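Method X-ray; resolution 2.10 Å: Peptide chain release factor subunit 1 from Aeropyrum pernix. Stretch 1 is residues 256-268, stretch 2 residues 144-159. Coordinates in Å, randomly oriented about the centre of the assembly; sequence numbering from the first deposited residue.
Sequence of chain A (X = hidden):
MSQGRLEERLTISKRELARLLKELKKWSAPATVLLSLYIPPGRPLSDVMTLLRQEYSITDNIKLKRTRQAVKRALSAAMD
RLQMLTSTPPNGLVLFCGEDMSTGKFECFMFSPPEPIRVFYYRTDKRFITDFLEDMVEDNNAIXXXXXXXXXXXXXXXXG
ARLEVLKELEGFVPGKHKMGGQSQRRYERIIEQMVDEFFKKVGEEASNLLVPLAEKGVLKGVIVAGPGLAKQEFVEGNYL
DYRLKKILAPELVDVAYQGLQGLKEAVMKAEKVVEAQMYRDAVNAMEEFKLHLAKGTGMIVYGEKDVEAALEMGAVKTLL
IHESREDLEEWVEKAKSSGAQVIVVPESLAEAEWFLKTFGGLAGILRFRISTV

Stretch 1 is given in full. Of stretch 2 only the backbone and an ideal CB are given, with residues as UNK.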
ATOM      1  N   ALA A 256      16.626  16.731   9.378  1.00 48.87           N
ATOM      2  CA  ALA A 256      17.817  16.409  10.139  1.00 43.94           C
ATOM      3  C   ALA A 256      18.127  14.917  10.207  1.00 54.43           C
ATOM      4  O   ALA A 256      19.278  14.530  10.401  1.00 63.80           O
ATOM      5  CB  ALA A 256      17.707  16.986  11.562  1.00 50.86           C
ATOM      6  N   TYR A 257      17.110  14.080  10.057  1.00 50.95           N
ATOM      7  CA  TYR A 257      17.284  12.652  10.317  1.00 47.56           C
ATOM      8  C   TYR A 257      17.084  11.774   9.092  1.00 44.73           C
ATOM      9  O   TYR A 257      16.618  12.236   8.050  1.00 49.45           O
ATOM     10  CB  TYR A 257      16.345  12.197  11.436  1.00 55.94           C
ATOM     11  CG  TYR A 257      16.611  12.868  12.760  1.00 64.73           C
ATOM     12  CD1 TYR A 257      15.836  13.939  13.186  1.00 66.16           C
ATOM     13  CD2 TYR A 257      17.657  12.442  13.577  1.00 69.26           C
ATOM     14  CE1 TYR A 257      16.084  14.565  14.399  1.00 73.90           C
ATOM     15  CE2 TYR A 257      17.910  13.058  14.791  1.00 78.42           C
ATOM     16  CZ  TYR A 257      17.121  14.117  15.199  1.00 81.45           C
ATOM     17  OH  TYR A 257      17.382  14.731  16.403  1.00 88.87           O
ATOM     18  N   GLN A 258      17.457  10.504   9.232  1.00 43.35           N
ATOM     19  CA  GLN A 258      17.284   9.491   8.204  1.00 45.04           C
ATOM     20  C   GLN A 258      16.294   8.477   8.741  1.00 44.13           C
ATOM     21  O   GLN A 258      15.718   8.689   9.804  1.00 52.34           O
ATOM     22  CB  GLN A 258      18.633   8.811   7.896  1.00 46.03           C
ATOM     23  CG  GLN A 258      19.639   9.720   7.204  1.00 43.57           C
ATOM     24  CD  GLN A 258      19.538   9.678   5.687  1.00 44.05           C
ATOM     25  OE1 GLN A 258      18.820   8.851   5.128  1.00 48.28           O
ATOM     26  NE2 GLN A 258      20.273  10.561   5.013  1.00 42.32           N
ATOM     27  N   GLY A 259      16.080   7.384   8.015  1.00 41.85           N
ATOM     28  CA  GLY A 259      15.144   6.366   8.457  1.00 40.88           C
ATOM     29  C   GLY A 259      13.702   6.857   8.545  1.00 45.00           C
ATOM     30  O   GLY A 259      13.361   7.929   8.034  1.00 44.08           O
ATOM     31  N   LEU A 260      12.853   6.057   9.180  1.00 52.54           N
ATOM     32  CA  LEU A 260      11.446   6.389   9.364  1.00 50.03           C
ATOM     33  C   LEU A 260      11.273   7.800   9.906  1.00 53.33           C
ATOM     34  O   LEU A 260      10.411   8.561   9.448  1.00 54.71           O
ATOM     35  CB  LEU A 260      10.801   5.403  10.331  1.00 58.09           C
ATOM     36  CG  LEU A 260       9.542   4.696   9.844  1.00 69.14           C
ATOM     37  CD1 LEU A 260       8.691   5.642   9.007  1.00 66.08           C
ATOM     38  CD2 LEU A 260       9.903   3.451   9.055  1.00 76.40           C
ATOM     39  N   GLN A 261      12.088   8.144  10.896  1.00 48.68           N
ATOM     40  CA  GLN A 261      12.029   9.467  11.522  1.00 54.48           C
ATOM     41  C   GLN A 261      12.248  10.619  10.538  1.00 48.54           C
ATOM     42  O   GLN A 261      11.532  11.610  10.576  1.00 43.85           O
ATOM     43  CB  GLN A 261      13.047   9.550  12.658  1.00 70.04           C
ATOM     44  CG  GLN A 261      13.034  10.843  13.447  1.00 77.65           C
ATOM     45  CD  GLN A 261      14.121  10.870  14.510  1.00 92.47           C
ATOM     46  OE1 GLN A 261      15.010  10.013  14.534  1.00 99.19           O
ATOM     47  NE2 GLN A 261      14.059  11.860  15.391  1.00 94.41           N
ATOM     48  N   GLY A 262      13.246  10.504   9.660  1.00 43.39           N
ATOM     49  CA  GLY A 262      13.488  11.558   8.684  1.00 36.74           C
ATOM     50  C   GLY A 262      12.379  11.634   7.642  1.00 41.65           C
ATOM     51  O   GLY A 262      12.051  12.717   7.158  1.00 43.00           O
ATOM     52  N   LEU A 263      11.828  10.476   7.278  1.00 45.94           N
ATOM     53  CA  LEU A 263      10.733  10.384   6.314  1.00 42.57           C
ATOM     54  C   LEU A 263       9.506  11.136   6.820  1.00 44.33           C
ATOM     55  O   LEU A 263       8.864  11.898   6.075  1.00 44.56           O
ATOM     56  CB  LEU A 263      10.357   8.921   6.080  1.00 40.59           C
ATOM     57  CG  LEU A 263      11.287   8.058   5.231  1.00 40.09           C
ATOM     58  CD1 LEU A 263      10.731   6.643   5.113  1.00 38.63           C
ATOM     59  CD2 LEU A 263      11.464   8.693   3.848  1.00 30.63           C
ATOM     60  N   LYS A 264       9.190  10.913   8.094  1.00 39.30           N
ATOM     61  CA  LYS A 264       8.082  11.612   8.742  1.00 43.77           C
ATOM     62  C   LYS A 264       8.322  13.109   8.687  1.00 44.43           C
ATOM     63  O   LYS A 264       7.437  13.869   8.282  1.00 45.02           O
ATOM     64  CB  LYS A 264       7.913  11.163  10.197  1.00 46.34           C
ATOM     65  CG  LYS A 264       6.785  11.899  10.966  1.00 47.84           C
ATOM     66  CD  LYS A 264       6.638  11.309  12.361  1.00 51.83           C
ATOM     67  CE  LYS A 264       5.418  11.811  13.075  1.00 61.74           C
ATOM     68  NZ  LYS A 264       5.160  10.989  14.303  1.00 77.18           N
ATOM     69  N   GLU A 265       9.521  13.532   9.085  1.00 42.74           N
ATOM     70  CA  GLU A 265       9.857  14.952   9.096  1.00 43.79           C
ATOM     71  C   GLU A 265       9.698  15.600   7.712  1.00 42.79           C
ATOM     72  O   GLU A 265       9.160  16.701   7.592  1.00 46.37           O
ATOM     73  CB  GLU A 265      11.262  15.209   9.646  1.00 57.46           C
ATOM     74  CG  GLU A 265      11.638  16.697   9.569  1.00 81.55           C
ATOM     75  CD  GLU A 265      12.877  17.085  10.374  1.00 93.44           C
ATOM     76  OE1 GLU A 265      13.799  16.249  10.531  1.00 86.59           O
ATOM     77  OE2 GLU A 265      12.920  18.253  10.837  1.00 99.18           O
ATOM     78  N   ALA A 266      10.140  14.908   6.669  1.00 37.73           N
ATOM     79  CA  ALA A 266      10.037  15.443   5.315  1.00 40.81           C
ATOM     80  C   ALA A 266       8.578  15.592   4.880  1.00 47.85           C
ATOM     81  O   ALA A 266       8.195  16.577   4.242  1.00 43.36           O
ATOM     82  CB  ALA A 266      10.772  14.564   4.352  1.00 32.62           C
ATOM     83  N   VAL A 267       7.773  14.592   5.211  1.00 46.94           N
ATOM     84  CA  VAL A 267       6.358  14.629   4.888  1.00 44.01           C
ATOM     85  C   VAL A 267       5.632  15.751   5.654  1.00 44.27           C
ATOM     86  O   VAL A 267       4.845  16.502   5.079  1.00 43.66           O
ATOM     87  CB  VAL A 267       5.699  13.237   5.112  1.00 42.76           C
ATOM     88  CG1 VAL A 267       4.188  13.309   4.926  1.00 41.77           C
ATOM     89  CG2 VAL A 267       6.316  12.207   4.144  1.00 37.16           C
ATOM     90  N   MET A 268       5.906  15.879   6.945  1.00 37.86           N
ATOM     91  CA  MET A 268       5.291  16.956   7.698  1.00 47.88           C
ATOM     92  C   MET A 268       5.696  18.322   7.152  1.00 53.20           C
ATOM     93  O   MET A 268       4.926  19.263   7.227  1.00 55.35           O
ATOM     94  CB  MET A 268       5.610  16.864   9.195  1.00 42.83           C
ATOM     95  CG  MET A 268       5.139  15.568   9.851  1.00 50.90           C
ATOM     96  SD  MET A 268       3.357  15.251   9.665  1.00 55.73           S
ATOM     97  CE  MET A 268       2.617  16.656  10.534  1.00 58.47           C
ATOM     98  N   UNK A 144       6.836   9.456  -3.393  1.00 43.56           N
ATOM     99  CA  UNK A 144       8.153   8.907  -3.106  1.00 40.30           C
ATOM    100  C   UNK A 144       8.943   9.942  -2.324  1.00 39.15           C
ATOM    101  O   UNK A 144       8.756  11.138  -2.490  1.00 40.67           O
ATOM    102  CB  UNK A 144       8.884   8.511  -4.390  1.00 40.30           C
ATOM    103  N   UNK A 145       9.802   9.484  -1.431  1.00 40.72           N
ATOM    104  CA  UNK A 145      10.646  10.387  -0.655  1.00 38.19           C
ATOM    105  C   UNK A 145      12.086   9.869  -0.678  1.00 42.69           C
ATOM    106  O   UNK A 145      12.330   8.674  -0.436  1.00 36.68           O
ATOM    107  CB  UNK A 145      10.135  10.515   0.781  1.00 38.19           C
ATOM    108  N   UNK A 146      13.014  10.765  -1.004  1.00 35.34           N
ATOM    109  CA  UNK A 146      14.447  10.479  -0.956  1.00 41.60           C
ATOM    110  C   UNK A 146      15.094  11.466   0.018  1.00 39.92           C
ATOM    111  O   UNK A 146      15.050  12.673  -0.198  1.00 39.13           O
ATOM    112  CB  UNK A 146      15.082  10.575  -2.345  1.00 41.60           C
ATOM    113  N   UNK A 147      15.638  10.939   1.115  1.00 41.99           N
ATOM    114  CA  UNK A 147      16.477  11.700   2.041  1.00 43.07           C
ATOM    115  C   UNK A 147      17.938  11.466   1.668  1.00 41.20           C
ATOM    116  O   UNK A 147      18.389  10.321   1.594  1.00 40.89           O
ATOM    117  CB  UNK A 147      16.210  11.299   3.493  1.00 43.07           C
ATOM    118  N   UNK A 148      18.663  12.545   1.401  1.00 38.27           N
ATOM    119  CA  UNK A 148      20.019  12.416   0.891  1.00 46.84           C
ATOM    120  C   UNK A 148      21.017  13.120   1.781  1.00 44.39           C
ATOM    121  O   UNK A 148      20.807  14.267   2.188  1.00 43.00           O
ATOM    122  CB  UNK A 148      20.109  12.970  -0.532  1.00 46.84           C
ATOM    123  N   UNK A 149      22.106  12.422   2.059  1.00 42.28           N
ATOM    124  CA  UNK A 149      23.288  13.010   2.653  1.00 47.07           C
ATOM    125  C   UNK A 149      24.459  12.547   1.808  1.00 46.52           C
ATOM    126  O   UNK A 149      24.343  11.585   1.048  1.00 46.65           O
ATOM    127  CB  UNK A 149      23.451  12.619   4.123  1.00 47.07           C
ATOM    128  N   UNK A 150      25.588  13.225   1.950  1.00 46.28           N
ATOM    129  CA  UNK A 150      26.794  12.884   1.193  1.00 47.29           C
ATOM    130  C   UNK A 150      27.151  11.404   1.320  1.00 54.36           C
ATOM    131  O   UNK A 150      27.669  10.800   0.376  1.00 52.27           O
ATOM    132  CB  UNK A 150      27.970  13.741   1.666  1.00 47.29           C
ATOM    133  N   UNK A 151      26.884  10.815   2.483  1.00 57.41           N
ATOM    134  CA  UNK A 151      27.322   9.438   2.734  1.00 52.48           C
ATOM    135  C   UNK A 151      26.219   8.529   3.285  1.00 45.38           C
ATOM    136  O   UNK A 151      26.509   7.465   3.852  1.00 48.90           O
ATOM    137  CB  UNK A 151      28.497   9.449   3.713  1.00 52.48           C
ATOM    138  N   UNK A 152      24.958   8.934   3.121  1.00 43.72           N
ATOM    139  CA  UNK A 152      23.838   8.161   3.662  1.00 47.50           C
ATOM    140  C   UNK A 152      22.498   8.609   3.064  1.00 43.16           C
ATOM    141  O   UNK A 152      22.305   9.784   2.772  1.00 40.62           O
ATOM    142  CB  UNK A 152      23.798   8.292   5.186  1.00 47.50           C
ATOM    143  N   UNK A 153      21.580   7.667   2.878  1.00 45.78           N
ATOM    144  CA  UNK A 153      20.316   7.974   2.223  1.00 43.16           C
ATOM    145  C   UNK A 153      19.180   7.071   2.696  1.00 47.88           C
ATOM    146  O   UNK A 153      19.417   5.965   3.152  1.00 43.58           O
ATOM    147  CB  UNK A 153      20.474   7.853   0.706  1.00 43.16           C
ATOM    148  N   UNK A 154      17.948   7.570   2.591  1.00 48.91           N
ATOM    149  CA  UNK A 154      16.747   6.789   2.864  1.00 44.12           C
ATOM    150  C   UNK A 154      15.766   6.964   1.706  1.00 41.03           C
ATOM    151  O   UNK A 154      15.505   8.090   1.263  1.00 42.59           O
ATOM    152  CB  UNK A 154      16.108   7.209   4.189  1.00 44.12           C
ATOM    153  N   UNK A 155      15.229   5.858   1.206  1.00 40.24           N
ATOM    154  CA  UNK A 155      14.162   5.918   0.218  1.00 40.56           C
ATOM    155  C   UNK A 155      12.852   5.423   0.864  1.00 44.84           C
ATOM    156  O   UNK A 155      12.814   4.348   1.468  1.00 40.74           O
ATOM    157  CB  UNK A 155      14.518   5.085  -1.015  1.00 40.56           C
ATOM    158  N   UNK A 156      11.797   6.237   0.780  1.00 42.46           N
ATOM    159  CA  UNK A 156      10.538   5.903   1.422  1.00 41.40           C
ATOM    160  C   UNK A 156       9.351   6.054   0.491  1.00 45.66           C
ATOM    161  O   UNK A 156       9.484   6.537  -0.635  1.00 36.57           O
ATOM    162  CB  UNK A 156      10.335   6.779   2.660  1.00 41.40           C
ATOM    163  N   UNK A 157       8.183   5.651   0.973  1.00 39.83           N
ATOM    164  CA  UNK A 157       6.979   5.691   0.172  1.00 40.20           C
ATOM    165  C   UNK A 157       5.776   6.064   1.033  1.00 42.88           C
ATOM    166  O   UNK A 157       5.551   5.464   2.086  1.00 40.90           O
ATOM    167  CB  UNK A 157       6.751   4.344  -0.516  1.00 40.20           C
ATOM    168  N   UNK A 158       5.019   7.067   0.593  1.00 44.82           N
ATOM    169  CA  UNK A 158       3.791   7.461   1.289  1.00 40.08           C
ATOM    170  C   UNK A 158       2.562   7.201   0.434  1.00 46.18           C
ATOM    171  O   UNK A 158       2.510   7.632  -0.725  1.00 43.88           O
ATOM    172  CB  UNK A 158       3.849   8.939   1.679  1.00 40.08           C
ATOM    173  N   UNK A 159       1.582   6.509   1.020  1.00 50.89           N
ATOM    174  CA  UNK A 159       0.259   6.306   0.425  1.00 50.85           C
ATOM    175  C   UNK A 159      -0.810   6.554   1.480  1.00 46.11           C
ATOM    176  O   UNK A 159      -0.919   5.809   2.453  1.00 47.98           O
ATOM    177  CB  UNK A 159       0.127   4.897  -0.156  1.00 50.85           C
TER

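Stretch 2 forms a β-hairpin across which the helix 259–268 lies, its axis passing 8.7 Å from that of strand 152–159 and 9.1 Å from that of strand 144–149. Side chains alternate along each strand, so alternate positions face stretch 1.

Position 144 has nothing of stretch 1 near its ideal CB and its backbone angles are ordinary for a strand, so many residues would fit; it is Gly 144. At 145 the CB points toward the helix and lies 3.8 Å from Leu 263 CD2, with Ala 266 and Val 267 beyond. An aliphatic side chain of moderate size is suited, valine, isoleucine or leucine. The residue is Ile 145, which reaches both ways: its CG2 is 3.7 Å from Leu 263 CD2 and its CD1 3.5 Å from Val 267 CG2.

At 147 the CB again points toward stretch 1, 3.9 Å from Gln 258 OE1, and the surface ahead includes the bare backbone of Gly 262. A branched or long aliphatic chain could use that gap, and a small polar one might answer the amide. Ile 147 takes the apolar course, its CD1 resting 3.3 Å from Gly 262 C in space that a CB on Gly 262 would invade. Positions 146 and 148 point away; stretch 1 sets no demand, and any strand-compatible residue would do. They are Ile 146 and Val 148.

The CB at 149 points toward stretch 1, 3.9 Å from Gln 258 NE2, a donor. An acceptor such as glutamate, glutamine or aspartate would suit. Glu 149 accepts a hydrogen bond from Gln 258 NE2 through OE2 (3.1 Å), and a water donates to the same OE2.

Positions 150 and 151 are the middle of a type I turn from 149 to 152, with nothing of stretch 1 near either CB; the turn tolerates many residues, polar ones among them. They are Arg 150 and Asp 151. At 152 the CB points toward Gln 258, 4.2 Å from its NE2, where a polar or flexible chain fits. Gln 152 extends alongside, its OE1 3.7 Å from Gln 258 CG.

Position 154 is the most telling. Its CB points toward stretch 1, 3.3 Å from the acceptor Gln 258 OE1 and 3.8 Å from the donor Gly 259 N, so a short hydroxyl, serine or threonine, can serve both. Thr 154 does: OG1 donates to Gln 258 OE1 (2.6 Å) and accepts from Gly 259 N (2.9 Å), while CG2 lies 3.9 Å from Leu 263 CG.

At 156 an ideal CB would lie 2.5 Å from Leu 263 CD1, a clash, so glycine is indicated; Gly 156 leaves its CA 3.8 Å from that methyl. At 158 the CB points toward Val 267, 4.8 Å from its CG2, inviting a larger aliphatic; Leu 158 places CD2 3.9 Å from Val 267 CG1. Positions 153, 155 and 157 point away and 159 is out of reach, so stretch 1 leaves all four open; they are Ala 153, Ile 155, Leu 157 and Lys 159.

Stretch 2 144-159: GIIIVERDQATIGLLK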
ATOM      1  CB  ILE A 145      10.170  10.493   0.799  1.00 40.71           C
ATOM      2  CG1 ILE A 145       8.664  10.760   0.834  1.00 42.51           C
ATOM      3  CG2 ILE A 145      10.968  11.582   1.571  1.00 33.22           C
ATOM      4  CD1 ILE A 145       7.987  10.087   1.980  1.00 39.93           C
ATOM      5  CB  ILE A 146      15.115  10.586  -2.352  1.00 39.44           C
ATOM      6  CG1 ILE A 146      14.403   9.677  -3.356  1.00 37.30           C
ATOM      7  CG2 ILE A 146      16.591  10.207  -2.281  1.00 35.16           C
ATOM      8  CD1 ILE A 146      14.601  10.066  -4.822  1.00 30.25           C
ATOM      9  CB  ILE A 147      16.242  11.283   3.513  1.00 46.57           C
ATOM     10  CG1 ILE A 147      14.754  11.389   3.871  1.00 47.03           C
ATOM     11  CG2 ILE A 147      17.069  12.149   4.460  1.00 38.81           C
ATOM     12  CD1 ILE A 147      14.443  10.791   5.210  1.00 55.01           C
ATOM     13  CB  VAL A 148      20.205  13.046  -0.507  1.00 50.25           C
ATOM     14  CG1 VAL A 148      21.524  12.547  -1.111  1.00 49.78           C
ATOM     15  CG2 VAL A 148      19.050  12.725  -1.419  1.00 49.81           C
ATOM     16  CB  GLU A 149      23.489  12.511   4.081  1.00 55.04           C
ATOM     17  CG  GLU A 149      22.647  13.218   5.104  1.00 64.90           C
ATOM     18  CD  GLU A 149      22.960  12.766   6.517  1.00 66.24           C
ATOM     19  OE1 GLU A 149      23.944  13.276   7.102  1.00 62.90           O
ATOM     20  OE2 GLU A 149      22.220  11.910   7.042  1.00 63.50           O
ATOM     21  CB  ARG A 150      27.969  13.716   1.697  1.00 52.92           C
ATOM     22  CG  ARG A 150      28.519  13.207   3.023  1.00 65.52           C
ATOM     23  CD  ARG A 150      29.261  14.282   3.798  1.00 75.48           C
ATOM     24  NE  ARG A 150      30.559  14.591   3.209  1.00 82.15           N
ATOM     25  CZ  ARG A 150      31.717  14.516   3.864  1.00 86.38           C
ATOM     26  NH1 ARG A 150      31.748  14.144   5.136  1.00 90.45           N
ATOM     27  NH2 ARG A 150      32.845  14.816   3.242  1.00 81.17           N
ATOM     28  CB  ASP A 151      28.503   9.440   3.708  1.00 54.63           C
ATOM     29  CG  ASP A 151      28.085   9.844   5.102  1.00 56.73           C
ATOM     30  OD1 ASP A 151      26.972  10.394   5.238  1.00 53.38           O
ATOM     31  OD2 ASP A 151      28.847   9.616   6.054  1.00 60.37           O
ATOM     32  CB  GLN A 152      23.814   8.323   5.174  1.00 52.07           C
ATOM     33  CG  GLN A 152      22.843   7.444   5.912  1.00 59.09           C
ATOM     34  CD  GLN A 152      22.876   7.722   7.406  1.00 67.37           C
ATOM     35  OE1 GLN A 152      22.147   7.108   8.176  1.00 73.63           O
ATOM     36  NE2 GLN A 152      23.720   8.664   7.819  1.00 64.96           N
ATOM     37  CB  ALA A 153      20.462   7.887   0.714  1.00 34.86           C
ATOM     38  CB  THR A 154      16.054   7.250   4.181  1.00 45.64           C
ATOM     39  OG1 THR A 154      16.960   7.101   5.281  1.00 42.23           O
ATOM     40  CG2 THR A 154      14.756   6.445   4.460  1.00 37.00           C
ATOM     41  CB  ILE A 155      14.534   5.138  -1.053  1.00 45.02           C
ATOM     42  CG1 ILE A 155      15.870   5.664  -1.578  1.00 44.36           C
ATOM     43  CG2 ILE A 155      13.434   5.268  -2.134  1.00 37.19           C
ATOM     44  CD1 ILE A 155      16.502   4.799  -2.617  1.00 44.10           C
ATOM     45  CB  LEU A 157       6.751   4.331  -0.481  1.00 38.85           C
ATOM     46  CG  LEU A 157       5.579   4.317  -1.464  1.00 45.40           C
ATOM     47  CD1 LEU A 157       5.831   5.266  -2.629  1.00 43.39           C
ATOM     48  CD2 LEU A 157       5.336   2.905  -1.953  1.00 47.48           C
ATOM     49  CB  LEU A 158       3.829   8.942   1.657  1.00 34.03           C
ATOM     50  CG  LEU A 158       2.574   9.483   2.354  1.00 41.38           C
ATOM     51  CD1 LEU A 158       2.531   8.967   3.796  1.00 42.75           C
ATOM     52  CD2 LEU A 158       2.533  11.019   2.295  1.00 37.09           C
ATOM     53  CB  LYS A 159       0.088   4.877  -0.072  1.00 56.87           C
ATOM     54  CG  LYS A 159       1.111   4.420  -1.079  1.00 60.68           C
ATOM     55  CD  LYS A 159       0.796   2.993  -1.505  1.00 71.90           C
ATOM     56  CE  LYS A 159       1.896   2.403  -2.380  1.00 77.77           C
ATOM     57  NZ  LYS A 159       1.626   0.976  -2.719  1.00 80.22           N
TER
HETATM   58  O   HOH W   1      21.835  12.297   9.888  1.00 74.23           O
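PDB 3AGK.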